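Local coordinates for protein nitrilotriacetate monooxygenase (Burkholderia pseudomallei, PDB 3SDO) that probably acts as a flavin-dependent monooxygenase, using reduced FMN and molecular oxygen to oxidise its substrate, at residues Ile80-Val88 / Gln112-Arg123; Gln162-Leu173 / Pro203-Pro214. One frame throughout, in Å; residues are numbered along the deposited sequence.

Contact 1: residues Ile80-Val88 / Gln112-Arg123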
loop_
_atom_site.group_PDB
_atom_site.type_symbol
_atom_site.label_atom_id
_atom_site.label_comp_id
_atom_site.label_asym_id
_atom_site.label_seq_id
_atom_site.Cartn_x
_atom_site.Cartn_y
_atom_site.Cartn_z
ATOM N N ILE A 80 0.935 1.580 1.681
ATOM C CA ILE A 80 -0.012 1.947 0.611
ATOM C C ILE A 80 -1.330 1.198 0.812
ATOM O O ILE A 80 -2.403 1.812 0.745
ATOM C CB ILE A 80 0.539 1.681 -0.793
ATOM C CG1 ILE A 80 1.748 2.568 -1.065
ATOM C CG2 ILE A 80 -0.565 1.863 -1.885
ATOM C CD1 ILE A 80 1.408 4.060 -1.180
ATOM N N SER A 81 -1.246 -0.119 1.030
ATOM C CA SER A 81 -2.427 -0.919 1.309
ATOM C C SER A 81 -3.169 -0.416 2.558
ATOM O O SER A 81 -4.382 -0.214 2.524
ATOM C CB SER A 81 -2.100 -2.413 1.473
ATOM O OG SER A 81 -1.076 -2.654 2.432
ATOM N N LEU A 82 -2.450 -0.221 3.658
ATOM C CA LEU A 82 -3.107 0.202 4.904
ATOM C C LEU A 82 -3.790 1.564 4.736
ATOM O O LEU A 82 -4.949 1.746 5.126
ATOM C CB LEU A 82 -2.102 0.221 6.078
ATOM C CG LEU A 82 -2.631 0.732 7.436
ATOM C CD1 LEU A 82 -3.797 -0.075 7.981
ATOM C CD2 LEU A 82 -1.486 0.786 8.464
ATOM N N LEU A 83 -3.082 2.517 4.141
ATOM C CA LEU A 83 -3.601 3.872 4.027
ATOM C C LEU A 83 -4.798 3.950 3.068
ATOM O O LEU A 83 -5.736 4.729 3.290
ATOM C CB LEU A 83 -2.481 4.818 3.592
ATOM C CG LEU A 83 -1.471 5.125 4.711
ATOM C CD1 LEU A 83 -0.290 5.931 4.138
ATOM C CD2 LEU A 83 -2.111 5.878 5.890
ATOM N N SER A 84 -4.789 3.098 2.046
ATOM C CA SER A 84 -5.847 3.083 1.047
ATOM C C SER A 84 -7.143 2.530 1.668
ATOM O O SER A 84 -8.224 3.061 1.450
ATOM C CB SER A 84 -5.415 2.240 -0.161
ATOM O OG SER A 84 -4.317 2.827 -0.855
ATOM N N ALA A 85 -7.009 1.468 2.466
ATOM C CA ALA A 85 -8.127 0.919 3.237
ATOM C C ALA A 85 -8.658 1.953 4.279
ATOM O O ALA A 85 -9.855 2.133 4.410
ATOM C CB ALA A 85 -7.703 -0.424 3.910
ATOM N N LEU A 86 -7.759 2.635 4.990
ATOM C CA LEU A 86 -8.147 3.645 5.974
ATOM C C LEU A 86 -8.868 4.849 5.327
ATOM O O LEU A 86 -9.812 5.400 5.918
ATOM C CB LEU A 86 -6.925 4.157 6.777
ATOM C CG LEU A 86 -6.326 3.173 7.794
ATOM C CD1 LEU A 86 -5.129 3.787 8.449
ATOM C CD2 LEU A 86 -7.355 2.757 8.835
ATOM N N ALA A 87 -8.441 5.221 4.121
ATOM C CA ALA A 87 -8.988 6.383 3.394
ATOM C C ALA A 87 -10.504 6.302 3.289
ATOM O O ALA A 87 -11.228 7.274 3.479
ATOM C CB ALA A 87 -8.393 6.434 1.988
ATOM N N VAL A 88 -10.967 5.089 3.017
ATOM C CA VAL A 88 -12.335 4.826 2.663
ATOM C C VAL A 88 -13.239 4.703 3.929
ATOM O O VAL A 88 -14.478 4.774 3.860
ATOM C CB VAL A 88 -12.268 3.566 1.710
ATOM C CG1 VAL A 88 -13.117 2.447 2.183
ATOM C CG2 VAL A 88 -12.436 3.999 0.271
ATOM N N GLN A 112 1.352 4.759 -7.006
ATOM C CA GLN A 112 0.709 4.248 -5.811
ATOM C C GLN A 112 0.285 5.385 -4.917
ATOM O O GLN A 112 -0.861 5.402 -4.468
ATOM C CB GLN A 112 1.581 3.212 -5.075
ATOM C CG GLN A 112 1.742 1.925 -5.860
ATOM C CD GLN A 112 2.377 0.805 -5.063
ATOM O OE1 GLN A 112 3.286 1.027 -4.274
ATOM N NE2 GLN A 112 1.892 -0.415 -5.269
ATOM N N PHE A 113 1.160 6.368 -4.704
ATOM C CA PHE A 113 0.767 7.578 -3.969
ATOM C C PHE A 113 -0.287 8.454 -4.688
ATOM O O PHE A 113 -1.180 8.988 -4.021
ATOM C CB PHE A 113 1.985 8.422 -3.545
ATOM C CG PHE A 113 2.659 7.911 -2.315
ATOM C CD1 PHE A 113 2.079 8.084 -1.062
ATOM C CD2 PHE A 113 3.852 7.231 -2.393
ATOM C CE1 PHE A 113 2.700 7.617 0.074
ATOM C CE2 PHE A 113 4.455 6.748 -1.238
ATOM C CZ PHE A 113 3.847 6.945 -0.006
ATOM N N ALA A 114 -0.203 8.592 -6.015
ATOM C CA ALA A 114 -1.237 9.348 -6.782
ATOM C C ALA A 114 -2.627 8.694 -6.691
ATOM O O ALA A 114 -3.646 9.386 -6.627
ATOM C CB ALA A 114 -0.839 9.514 -8.233
ATOM N N SER A 115 -2.645 7.368 -6.635
ATOM C CA SER A 115 -3.886 6.608 -6.572
ATOM C C SER A 115 -4.493 6.741 -5.176
ATOM O O SER A 115 -5.693 6.986 -5.037
ATOM C CB SER A 115 -3.632 5.148 -7.002
ATOM O OG SER A 115 -4.792 4.334 -6.993
ATOM N N LEU A 116 -3.671 6.597 -4.139
ATOM C CA LEU A 116 -4.128 6.893 -2.775
ATOM C C LEU A 116 -4.685 8.320 -2.684
ATOM O O LEU A 116 -5.764 8.545 -2.110
ATOM C CB LEU A 116 -2.988 6.679 -1.762
ATOM C CG LEU A 116 -3.177 7.159 -0.317
ATOM C CD1 LEU A 116 -4.296 6.324 0.376
ATOM C CD2 LEU A 116 -1.835 7.104 0.463
ATOM N N ASP A 117 -3.983 9.272 -3.284
ATOM C CA ASP A 117 -4.391 10.680 -3.256
ATOM C C ASP A 117 -5.722 10.885 -3.948
ATOM O O ASP A 117 -6.557 11.650 -3.445
ATOM C CB ASP A 117 -3.319 11.585 -3.904
ATOM C CG ASP A 117 -3.224 12.993 -3.271
ATOM O OD1 ASP A 117 -3.657 13.215 -2.126
ATOM O OD2 ASP A 117 -2.670 13.873 -3.946
ATOM N N LEU A 118 -5.937 10.222 -5.099
ATOM C CA LEU A 118 -7.186 10.393 -5.838
ATOM C C LEU A 118 -8.365 9.707 -5.106
ATOM O O LEU A 118 -9.446 10.268 -4.976
ATOM C CB LEU A 118 -7.043 9.856 -7.247
ATOM C CG LEU A 118 -8.041 10.355 -8.278
ATOM C CD1 LEU A 118 -7.875 11.873 -8.523
ATOM C CD2 LEU A 118 -7.872 9.580 -9.586
ATOM N N ILE A 119 -8.133 8.496 -4.608
ATOM C CA ILE A 119 -9.170 7.754 -3.892
ATOM C C ILE A 119 -9.620 8.515 -2.646
ATOM O O ILE A 119 -10.820 8.545 -2.325
ATOM C CB ILE A 119 -8.680 6.343 -3.489
ATOM C CG1 ILE A 119 -8.547 5.470 -4.738
ATOM C CG2 ILE A 119 -9.673 5.712 -2.452
ATOM C CD1 ILE A 119 -7.694 4.175 -4.562
ATOM N N SER A 120 -8.649 9.139 -1.971
ATOM C CA SER A 120 -8.865 9.827 -0.717
ATOM C C SER A 120 -9.335 11.275 -0.880
ATOM O O SER A 120 -9.586 11.938 0.102
ATOM C CB SER A 120 -7.567 9.824 0.136
ATOM O OG SER A 120 -6.547 10.665 -0.414
ATOM N N GLY A 121 -9.422 11.784 -2.101
ATOM C CA GLY A 121 -9.865 13.169 -2.297
ATOM C C GLY A 121 -8.816 14.205 -1.897
ATOM O O GLY A 121 -9.154 15.320 -1.471
ATOM N N GLY A 122 -7.549 13.857 -2.048
ATOM C CA GLY A 122 -6.457 14.794 -1.818
ATOM C C GLY A 122 -5.917 14.809 -0.410
ATOM O O GLY A 122 -5.624 15.881 0.135
ATOM N N ARG A 123 -5.742 13.627 0.190
ATOM C CA ARG A 123 -5.273 13.535 1.554
ATOM C C ARG A 123 -3.964 12.754 1.722
ATOM O O ARG A 123 -3.554 12.482 2.848
ATOM C CB ARG A 123 -6.365 12.874 2.408
ATOM C CG ARG A 123 -7.612 13.707 2.570
ATOM C CD ARG A 123 -8.573 13.049 3.579
ATOM N NE ARG A 123 -9.321 11.921 3.006
ATOM C CZ ARG A 123 -9.646 10.793 3.644
ATOM N NH1 ARG A 123 -9.220 10.532 4.879
ATOM N NH2 ARG A 123 -10.382 9.879 3.017
#
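Ile80 meets Gln112 and Phe113 where two neighbouring outer helices of a TIM barrel, the fold of luciferase-like monooxygenases, run side by side. Their axes are 9.7 Å apart and nearly parallel, at 9°. Strand 94-100 lies between them in sequence and pairs in the barrel sheet. Both branches of Ile80 are used. Its chi1 (-65°) sets CG1 beside the backbone N, and chi2 then turns CD1 over one face of the Phe113 ring. Ile80 CD1 stands almost exactly above the ring centre, 3.8 Å from the Phe113 centroid, a CH-pi contact. CG1 and CG2 lie against CB of Gln112, whose amide end turns to Gln112 of the second subunit.

Leu116 fills the middle. Its chi1 (170°) points the fork at the other helix, toward Leu83 and Ser84. Leu116 CD2 rests 3.9 Å from Leu83 CB. CD1 presses on the backbone at Leu83 O and lies beside Ser84 OG. That hydroxyl is already committed: Ser84 OG donates to Ile80 O at 2.7 Å, on the opposite face of the carbonyl from Ser84 N. Further on, Ala87 CB touches Ser120 CB, and Val88 CG2 packs on Ile119 CG2.

After the second helix, Gly121 has positive phi in a Schellman motif, and the chain turns back to Arg123. Its side chain bends at chi3 and reaches from Ser120 across to Ala87. Arg123 NE donates to Ser120 O at 2.9 Å. Thr90 and Ile93 take NH1. Arg123 NH2 donates a hydrogen bond to Ala87 O at 2.8 Å, with that oxygen in the guanidinium plane.

Contact 2: residues Gln162-Leu173 / Pro203-Pro214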
loop_
_atom_site.group_PDB
_atom_site.type_symbol
_atom_site.label_atom_id
_atom_site.label_comp_id
_atom_site.label_asym_id
_atom_site.label_seq_id
_atom_site.Cartn_x
_atom_site.Cartn_y
_atom_site.Cartn_z
ATOM N N GLN A 162 7.749 13.757 -8.599
ATOM C CA GLN A 162 7.038 15.007 -8.743
ATOM C C GLN A 162 6.834 15.414 -10.213
ATOM O O GLN A 162 5.776 15.916 -10.566
ATOM C CB GLN A 162 7.729 16.116 -7.931
ATOM C CG GLN A 162 7.527 15.941 -6.431
ATOM C CD GLN A 162 8.160 17.056 -5.633
ATOM O OE1 GLN A 162 9.211 17.553 -6.003
ATOM N NE2 GLN A 162 7.524 17.452 -4.539
ATOM N N GLY A 163 7.845 15.205 -11.062
ATOM C CA GLY A 163 7.684 15.366 -12.494
ATOM C C GLY A 163 6.564 14.512 -13.070
ATOM O O GLY A 163 5.731 14.988 -13.856
ATOM N N LEU A 164 6.526 13.244 -12.681
ATOM C CA LEU A 164 5.442 12.340 -13.137
ATOM C C LEU A 164 4.073 12.804 -12.677
ATOM O O LEU A 164 3.077 12.682 -13.414
ATOM C CB LEU A 164 5.680 10.906 -12.659
ATOM C CG LEU A 164 6.849 10.173 -13.308
ATOM C CD1 LEU A 164 7.158 8.908 -12.522
ATOM C CD2 LEU A 164 6.557 9.826 -14.768
ATOM N N TRP A 165 4.018 13.349 -11.470
ATOM C CA TRP A 165 2.757 13.866 -10.927
ATOM C C TRP A 165 2.232 15.076 -11.696
ATOM O O TRP A 165 1.081 15.439 -11.529
ATOM C CB TRP A 165 2.876 14.225 -9.437
ATOM C CG TRP A 165 2.888 13.041 -8.514
ATOM C CD1 TRP A 165 2.355 11.788 -8.758
ATOM C CD2 TRP A 165 3.444 12.986 -7.183
ATOM N NE1 TRP A 165 2.562 10.972 -7.661
ATOM C CE2 TRP A 165 3.224 11.679 -6.688
ATOM C CE3 TRP A 165 4.116 13.905 -6.374
ATOM C CZ2 TRP A 165 3.641 11.284 -5.419
ATOM C CZ3 TRP A 165 4.539 13.508 -5.099
ATOM C CH2 TRP A 165 4.295 12.222 -4.632
ATOM N N ASP A 166 3.062 15.719 -12.512
ATOM C CA ASP A 166 2.573 16.811 -13.349
ATOM C C ASP A 166 2.293 16.377 -14.795
ATOM O O ASP A 166 2.154 17.225 -15.672
ATOM C CB ASP A 166 3.543 18.007 -13.272
ATOM C CG ASP A 166 3.424 18.780 -11.945
ATOM O OD1 ASP A 166 2.503 18.471 -11.147
ATOM O OD2 ASP A 166 4.226 19.724 -11.706
ATOM N N SER A 167 2.146 15.067 -15.023
ATOM C CA SER A 167 1.885 14.533 -16.367
ATOM C C SER A 167 0.613 15.110 -16.968
ATOM O O SER A 167 0.597 15.509 -18.144
ATOM C CB SER A 167 1.761 13.012 -16.347
ATOM O OG SER A 167 2.973 12.388 -15.987
ATOM N N TRP A 168 -0.425 15.161 -16.140
ATOM C CA TRP A 168 -1.789 15.507 -16.569
ATOM C C TRP A 168 -2.243 16.851 -16.023
ATOM O O TRP A 168 -2.486 16.970 -14.829
ATOM C CB TRP A 168 -2.757 14.434 -16.072
ATOM C CG TRP A 168 -2.655 13.138 -16.835
ATOM C CD1 TRP A 168 -1.917 12.032 -16.499
ATOM C CD2 TRP A 168 -3.323 12.823 -18.036
ATOM N NE1 TRP A 168 -2.062 11.061 -17.449
ATOM C CE2 TRP A 168 -2.929 11.519 -18.407
ATOM C CE3 TRP A 168 -4.201 13.528 -18.866
ATOM C CZ2 TRP A 168 -3.391 10.906 -19.552
ATOM C CZ3 TRP A 168 -4.658 12.917 -19.999
ATOM C CH2 TRP A 168 -4.248 11.620 -20.342
ATOM N N ASP A 169 -2.383 17.868 -16.875
ATOM C CA ASP A 169 -2.926 19.131 -16.386
ATOM C C ASP A 169 -4.271 18.868 -15.708
ATOM O O ASP A 169 -5.011 17.969 -16.100
ATOM C CB ASP A 169 -3.172 20.160 -17.494
ATOM C CG ASP A 169 -1.901 20.653 -18.176
ATOM O OD1 ASP A 169 -0.753 20.363 -17.734
ATOM O OD2 ASP A 169 -2.080 21.372 -19.179
ATOM N N ASP A 170 -4.591 19.687 -14.717
ATOM C CA ASP A 170 -5.831 19.523 -13.942
ATOM C C ASP A 170 -7.088 19.495 -14.840
ATOM O O ASP A 170 -8.078 18.848 -14.512
ATOM C CB ASP A 170 -5.949 20.647 -12.907
ATOM C CG ASP A 170 -4.881 20.577 -11.835
ATOM O OD1 ASP A 170 -4.375 19.455 -11.546
ATOM O OD2 ASP A 170 -4.561 21.657 -11.252
ATOM N N ASP A 171 -7.012 20.154 -15.994
ATOM C CA ASP A 171 -8.159 20.277 -16.913
ATOM C C ASP A 171 -7.995 19.466 -18.222
ATOM O O ASP A 171 -8.736 19.681 -19.182
ATOM C CB ASP A 171 -8.433 21.768 -17.207
ATOM C CG ASP A 171 -7.196 22.532 -17.721
ATOM O OD1 ASP A 171 -6.078 21.975 -17.819
ATOM O OD2 ASP A 171 -7.337 23.729 -18.017
ATOM N N ALA A 172 -7.073 18.496 -18.235
ATOM C CA ALA A 172 -6.707 17.791 -19.460
ATOM C C ALA A 172 -7.785 16.831 -19.916
ATOM O O ALA A 172 -7.930 16.591 -21.119
ATOM C CB ALA A 172 -5.387 17.023 -19.289
ATOM N N LEU A 173 -8.536 16.270 -18.969
ATOM C CA LEU A 173 -9.480 15.190 -19.281
ATOM C C LEU A 173 -10.851 15.774 -19.625
ATOM O O LEU A 173 -11.709 15.976 -18.750
ATOM C CB LEU A 173 -9.556 14.180 -18.132
ATOM C CG LEU A 173 -8.284 13.353 -17.963
ATOM C CD1 LEU A 173 -8.292 12.610 -16.633
ATOM C CD2 LEU A 173 -8.153 12.370 -19.112
ATOM N N PRO A 203 4.547 9.607 -19.882
ATOM C CA PRO A 203 3.855 10.212 -18.777
ATOM C C PRO A 203 3.328 9.179 -17.789
ATOM O O PRO A 203 3.325 7.975 -18.068
ATOM C CB PRO A 203 2.658 10.908 -19.441
ATOM C CG PRO A 203 2.727 10.601 -20.911
ATOM C CD PRO A 203 3.675 9.475 -21.061
ATOM N N LEU A 204 2.885 9.673 -16.642
ATOM C CA LEU A 204 2.135 8.867 -15.689
ATOM C C LEU A 204 0.739 8.565 -16.230
ATOM O O LEU A 204 0.192 9.362 -17.021
ATOM C CB LEU A 204 2.019 9.627 -14.372
ATOM C CG LEU A 204 1.746 8.786 -13.119
ATOM C CD1 LEU A 204 2.873 7.757 -12.852
ATOM C CD2 LEU A 204 1.574 9.675 -11.908
ATOM N N ASN A 205 0.158 7.442 -15.778
ATOM C CA ASN A 205 -1.175 7.010 -16.214
ATOM C C ASN A 205 -2.263 7.232 -15.155
ATOM O O ASN A 205 -3.247 6.498 -15.081
ATOM C CB ASN A 205 -1.168 5.561 -16.732
ATOM C CG ASN A 205 -0.731 4.556 -15.694
ATOM O OD1 ASN A 205 -0.361 4.915 -14.581
ATOM N ND2 ASN A 205 -0.764 3.281 -16.065
ATOM N N ILE A 206 -2.093 8.285 -14.364
ATOM C CA ILE A 206 -3.135 8.726 -13.440
ATOM C C ILE A 206 -3.012 10.237 -13.248
ATOM O O ILE A 206 -1.907 10.813 -13.314
ATOM C CB ILE A 206 -3.071 7.970 -12.112
ATOM C CG1 ILE A 206 -4.269 8.334 -11.233
ATOM C CG2 ILE A 206 -1.731 8.252 -11.403
ATOM C CD1 ILE A 206 -4.407 7.445 -9.982
ATOM N N ARG A 207 -4.161 10.867 -13.040
ATOM C CA ARG A 207 -4.260 12.327 -12.959
ATOM C C ARG A 207 -3.850 12.864 -11.582
ATOM O O ARG A 207 -3.516 12.090 -10.663
ATOM C CB ARG A 207 -5.695 12.764 -13.270
ATOM C CG ARG A 207 -6.750 12.257 -12.273
ATOM C CD ARG A 207 -7.994 13.084 -12.381
ATOM N NE ARG A 207 -7.728 14.457 -11.942
ATOM C CZ ARG A 207 -8.425 15.519 -12.301
ATOM N NH1 ARG A 207 -9.475 15.396 -13.114
ATOM N NH2 ARG A 207 -8.072 16.725 -11.839
ATOM N N ARG A 208 -3.962 14.186 -11.438
ATOM C CA ARG A 208 -3.625 14.900 -10.203
ATOM C C ARG A 208 -4.853 14.943 -9.282
ATOM O O ARG A 208 -5.959 14.844 -9.756
ATOM C CB ARG A 208 -3.133 16.310 -10.545
ATOM C CG ARG A 208 -1.953 16.302 -11.509
ATOM C CD ARG A 208 -1.480 17.694 -11.948
ATOM N NE ARG A 208 -0.473 18.240 -11.056
ATOM C CZ ARG A 208 -0.636 19.256 -10.207
ATOM N NH1 ARG A 208 -1.803 19.857 -10.083
ATOM N NH2 ARG A 208 0.382 19.633 -9.444
ATOM N N SER A 209 -4.633 15.078 -7.974
ATOM C CA SER A 209 -5.687 15.056 -6.953
ATOM C C SER A 209 -6.267 16.435 -6.664
ATOM O O SER A 209 -5.819 17.437 -7.223
ATOM C CB SER A 209 -5.120 14.489 -5.640
ATOM O OG SER A 209 -4.285 15.442 -4.977
ATOM N N PRO A 210 -7.256 16.502 -5.765
ATOM C CA PRO A 210 -7.733 17.818 -5.395
ATOM C C PRO A 210 -6.735 18.662 -4.586
ATOM O O PRO A 210 -6.998 19.837 -4.380
ATOM C CB PRO A 210 -8.984 17.508 -4.569
ATOM C CG PRO A 210 -9.469 16.191 -5.134
ATOM C CD PRO A 210 -8.201 15.443 -5.336
ATOM N N GLN A 211 -5.593 18.108 -4.159
ATOM C CA GLN A 211 -4.543 18.960 -3.551
ATOM C C GLN A 211 -3.325 19.135 -4.469
ATOM O O GLN A 211 -2.307 19.717 -4.074
ATOM C CB GLN A 211 -4.128 18.437 -2.187
ATOM C CG GLN A 211 -3.479 17.062 -2.193
ATOM C CD GLN A 211 -2.948 16.661 -0.841
ATOM O OE1 GLN A 211 -2.890 17.481 0.095
ATOM N NE2 GLN A 211 -2.538 15.404 -0.723
ATOM N N GLY A 212 -3.447 18.650 -5.699
ATOM C CA GLY A 212 -2.415 18.828 -6.740
ATOM C C GLY A 212 -1.457 17.658 -6.782
ATOM O O GLY A 212 -1.411 16.900 -7.764
ATOM N N GLN A 213 -0.690 17.531 -5.706
ATOM C CA GLN A 213 0.203 16.421 -5.479
ATOM C C GLN A 213 0.201 16.074 -3.995
ATOM O O GLN A 213 -0.108 16.928 -3.140
ATOM C CB GLN A 213 1.644 16.803 -5.813
ATOM C CG GLN A 213 1.898 17.300 -7.215
ATOM C CD GLN A 213 3.389 17.531 -7.460
ATOM O OE1 GLN A 213 4.199 17.558 -6.517
ATOM N NE2 GLN A 213 3.756 17.681 -8.721
ATOM N N PRO A 214 0.612 14.840 -3.670
ATOM C CA PRO A 214 0.735 14.485 -2.277
ATOM C C PRO A 214 1.779 15.342 -1.555
ATOM O O PRO A 214 2.725 15.831 -2.184
ATOM C CB PRO A 214 1.174 13.019 -2.321
ATOM C CG PRO A 214 0.783 12.518 -3.640
ATOM C CD PRO A 214 0.800 13.677 -4.566
HETATM O O HOH W 1 4.692 16.739 -3.952
HETATM O O HOH W 2 -0.373 14.373 -8.588
HETATM O O HOH W 3 -0.561 13.451 -13.506
HETATM O O HOH W 4 -0.358 12.508 -10.693
HETATM O O HOH W 5 -4.786 16.118 -13.415
HETATM O O HOH W 6 -6.320 18.063 -9.911
#
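The backbone of Gln162-Leu173 leaves helix 150-165 and runs on as loop beside the irregular segment Pro203-Pro214, with Trp168 and Arg207 CA atoms 5.4 Å apart. Pro203-Pro214 leads into strand 215-218 of the TIM barrel, and a salt-bridge network of Asp166, Asp170 and Arg208 ties it to the loop that follows the helix.

Arg208 is central. Its chain bends at chi3 (89°), which turns the guanidinium between Asp166 and Asp170. NE and NH2 both grip one oxygen, Asp166 OD1, side-on. Arg208 NH1 reaches Asp170 OD1 at 3.0 Å, in the guanidinium plane and on the syn side of the carboxylate. Arg208 NH2 also bonds to Lys440 O, and Asp170 OD2 to Tyr439 OH. Gly212 O lies over the centre of one guanidinium face. Gln213 NE2 adds a third donor to Asp166 OD1 at 2.8 Å, from above the carboxylate plane. Arg443 pairs with Asp166 OD2.

Pro214 sets its CD and CG over one face of the Trp165 indole. Pro214 CD makes a CH-pi contact, 3.5 Å from the centroid of the Trp165 six-membered ring, while Leu204 CD2 meets the ring edge. The indole NE1 bonds to Ala110 O.

Ser167 OG donates to Leu164 O and accepts from Leu204 N at 2.8 Å, with a nearly straight bond (166°). Leu204 O receives Trp168 NE1, tilted from the carbonyl plane. Waters fill in between the segments. One accepts from Arg208 N and donates to Trp168 O. Another accepts from Gln162 NE2 at 3.0 Å and donates to Gln213 OE1 and Pro214 O.

In the fold
The centres of contact 1 and contact 2 are 15 Å apart, on the same side of the chain's centre. The chain closes contact 1 before it opens contact 2, and Asp117 joins them. Its carboxylate probably hydrogen-bonds to two residues of the Ser209-Gly212 turn, with Asp117 OD2 2.5 Å from Ser209 OG and Asp117 OD1 2.8 Å from Gln211 NE2. Both contacts also touch the second subunit. Contact 1 lies nearer the predicted FMN site: the Phe113 side chain is about 7 Å from that of Thr98, and the Ile80 side chain about 8 Å from that of Asp61. Contact 2 lies away from the annotated FMN residues.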